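Local coordinates for protein L-cysteine S-thiosulfotransferase subunit SoxA (Paracoccus denitrificans, PDB 2C1D) that forms, with its partner SoxX, a periplasmic heme enzyme that joins thiosulfate to a carrier-protein cysteine as a heterodisulfide during sulfur oxidation, at residues 56-61 against 213-218. Sequence-based numbering, arbitrary orientation.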
ATOM      1  N   ASN A  56      14.227  13.648  13.261  1.00 30.80           N
ATOM      2  CA  ASN A  56      13.827  12.589  12.325  1.00 29.46           C
ATOM      3  C   ASN A  56      14.455  11.276  12.770  1.00 29.07           C
ATOM      4  O   ASN A  56      15.661  11.123  12.652  1.00 28.20           O
ATOM      5  CB  ASN A  56      14.282  12.960  10.910  1.00 29.31           C
ATOM      6  CG  ASN A  56      13.764  12.004   9.845  1.00 29.48           C
ATOM      7  OD1 ASN A  56      13.675  12.356   8.644  1.00 30.09           O
ATOM      8  ND2 ASN A  56      13.451  10.802  10.251  1.00 23.95           N
ATOM      9  N   PRO A  57      13.663  10.315  13.255  1.00 28.78           N
ATOM     10  CA  PRO A  57      14.244   9.062  13.764  1.00 28.66           C
ATOM     11  C   PRO A  57      14.955   8.236  12.670  1.00 27.74           C
ATOM     12  O   PRO A  57      15.759   7.386  12.982  1.00 27.47           O
ATOM     13  CB  PRO A  57      13.035   8.300  14.324  1.00 28.47           C
ATOM     14  CG  PRO A  57      11.938   9.283  14.384  1.00 29.95           C
ATOM     15  CD  PRO A  57      12.196  10.313  13.363  1.00 28.77           C
ATOM     16  N   ALA A  58      14.635   8.478  11.407  1.00 27.56           N
ATOM     17  CA  ALA A  58      15.313   7.765  10.315  1.00 27.57           C
ATOM     18  C   ALA A  58      16.800   8.072  10.247  1.00 27.58           C
ATOM     19  O   ALA A  58      17.552   7.257   9.747  1.00 27.56           O
ATOM     20  CB  ALA A  58      14.643   8.065   8.974  1.00 27.44           C
ATOM     21  N   MET A  59      17.232   9.229  10.756  1.00 28.42           N
ATOM     22  CA  MET A  59      18.645   9.648  10.632  1.00 29.33           C
ATOM     23  C   MET A  59      19.604   8.809  11.476  1.00 29.87           C
ATOM     24  O   MET A  59      20.826   8.766  11.244  1.00 29.89           O
ATOM     25  CB  MET A  59      18.794  11.142  10.949  1.00 29.69           C
ATOM     26  CG  MET A  59      18.021  12.048   9.986  1.00 31.73           C
ATOM     27  SD  MET A  59      18.629  11.966   8.260  1.00 36.49           S
ATOM     28  CE  MET A  59      20.109  12.838   8.464  1.00 39.50           C
ATOM     29  N   VAL A  60      19.060   8.121  12.459  1.00 30.16           N
ATOM     30  CA  VAL A  60      19.834   7.120  13.184  1.00 30.48           C
ATOM     31  C   VAL A  60      20.325   6.029  12.233  1.00 29.69           C
ATOM     32  O   VAL A  60      21.463   5.541  12.324  1.00 28.72           O
ATOM     33  CB  VAL A  60      18.957   6.495  14.293  1.00 30.90           C
ATOM     34  CG1 VAL A  60      19.689   5.398  15.020  1.00 32.44           C
ATOM     35  CG2 VAL A  60      18.501   7.606  15.258  1.00 33.08           C
ATOM     36  N   PHE A  61      19.454   5.632  11.319  1.00 28.79           N
ATOM     37  CA  PHE A  61      19.777   4.556  10.397  1.00 29.11           C
ATOM     38  C   PHE A  61      20.565   5.027   9.198  1.00 28.94           C
ATOM     39  O   PHE A  61      21.360   4.255   8.662  1.00 29.04           O
ATOM     40  CB  PHE A  61      18.502   3.775  10.077  1.00 28.80           C
ATOM     41  CG  PHE A  61      17.807   3.351  11.326  1.00 29.10           C
ATOM     42  CD1 PHE A  61      16.719   4.071  11.832  1.00 30.34           C
ATOM     43  CD2 PHE A  61      18.349   2.335  12.097  1.00 29.71           C
ATOM     44  CE1 PHE A  61      16.125   3.701  13.065  1.00 28.52           C
ATOM     45  CE2 PHE A  61      17.764   1.966  13.295  1.00 30.08           C
ATOM     46  CZ  PHE A  61      16.663   2.653  13.787  1.00 29.76           C
ATOM     47  N   SER A 213       8.866   1.187  14.606  1.00 30.74           N
ATOM     48  CA  SER A 213      10.101   1.769  15.130  1.00 29.46           C
ATOM     49  C   SER A 213      11.325   1.402  14.279  1.00 29.26           C
ATOM     50  O   SER A 213      12.401   1.110  14.804  1.00 28.16           O
ATOM     51  CB  SER A 213      10.301   1.304  16.577  1.00 30.03           C
ATOM     52  OG  SER A 213       9.218   1.716  17.379  1.00 28.18           O
ATOM     53  N   GLY A 214      11.172   1.426  12.953  1.00 28.76           N
ATOM     54  CA  GLY A 214      12.295   1.060  12.086  1.00 28.05           C
ATOM     55  C   GLY A 214      12.091   1.423  10.635  1.00 27.61           C
ATOM     56  O   GLY A 214      11.014   1.864  10.247  1.00 26.32           O
ATOM     57  N   MET A 215      13.115   1.205   9.821  1.00 27.17           N
ATOM     58  CA  MET A 215      13.041   1.549   8.398  1.00 26.93           C
ATOM     59  C   MET A 215      12.309   0.454   7.609  1.00 26.46           C
ATOM     60  O   MET A 215      12.308  -0.726   7.976  1.00 26.63           O
ATOM     61  CB  MET A 215      14.439   1.759   7.818  1.00 27.37           C
ATOM     62  CG  MET A 215      15.294   2.810   8.511  1.00 26.48           C
ATOM     63  SD  MET A 215      14.541   4.407   8.571  1.00 26.32           S
ATOM     64  CE  MET A 215      14.221   4.821   6.735  1.00 28.20           C
ATOM     65  N   VAL A 216      11.695   0.867   6.515  1.00 25.83           N
ATOM     66  CA  VAL A 216      10.979  -0.009   5.617  1.00 25.72           C
ATOM     67  C   VAL A 216      11.337   0.416   4.181  1.00 25.26           C
ATOM     68  O   VAL A 216      11.415   1.621   3.882  1.00 24.94           O
ATOM     69  CB  VAL A 216       9.439   0.119   5.826  1.00 26.31           C
ATOM     70  CG1 VAL A 216       8.685  -0.690   4.811  1.00 27.33           C
ATOM     71  CG2 VAL A 216       9.048  -0.388   7.209  1.00 27.79           C
ATOM     72  N   THR A 217      11.536  -0.564   3.307  1.00 24.83           N
ATOM     73  CA  THR A 217      11.779  -0.310   1.877  1.00 24.92           C
ATOM     74  C   THR A 217      10.482  -0.391   1.097  1.00 24.47           C
ATOM     75  O   THR A 217       9.487  -0.984   1.564  1.00 23.49           O
ATOM     76  CB  THR A 217      12.761  -1.338   1.299  1.00 25.32           C
ATOM     77  OG1 THR A 217      12.219  -2.660   1.467  1.00 26.13           O
ATOM     78  CG2 THR A 217      14.107  -1.352   2.079  1.00 25.78           C
ATOM     79  N   ALA A 218      10.479   0.172  -0.109  1.00 23.97           N
ATOM     80  CA  ALA A 218       9.305   0.067  -0.956  1.00 23.71           C
ATOM     81  C   ALA A 218       8.982  -1.394  -1.261  1.00 23.72           C
ATOM     82  O   ALA A 218       7.821  -1.745  -1.356  1.00 23.97           O
ATOM     83  CB  ALA A 218       9.488   0.854  -2.235  1.00 24.53           C
TER
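A58 and M215 bring the two backbones nearest, their CA atoms 6.9 Å apart, where the type I turn N56-M59 leading into helix 59-70 meets the edge strand 214-216. M215 carries the contact from the strand side. Its CB points toward the turn; CG lies anti to the carbonyl carbon (chi1 -57°), and bends at chi2 and chi3 bring the sulfur to the A58 methyl. M215 SD lies 3.7 Å from A58 CB, and M215 CE, beside the sulfur, is 4.0 Å from that carbon. The middle of the same side chain meets F61: M215 CG is 3.7 Å from F61 CB and approaches the ring obliquely near CG and CD1. M215 SD stands 5.0 Å from the centroid of the F61 ring, 58° off the ring normal. Y208 and V260 also touch M215, while its carbonyl O accepts a hydrogen bond from K135. With M215 cut back to an alanine, A58 and F61 would probably lose the apolar partner they share, and a gap would open between turn and strand. The arrangement is an oblique Met-aromatic contact, joining the turn and first part of helix 59-70, in the N-terminal cytochrome c region, to strand 214-216 in the C-terminal one.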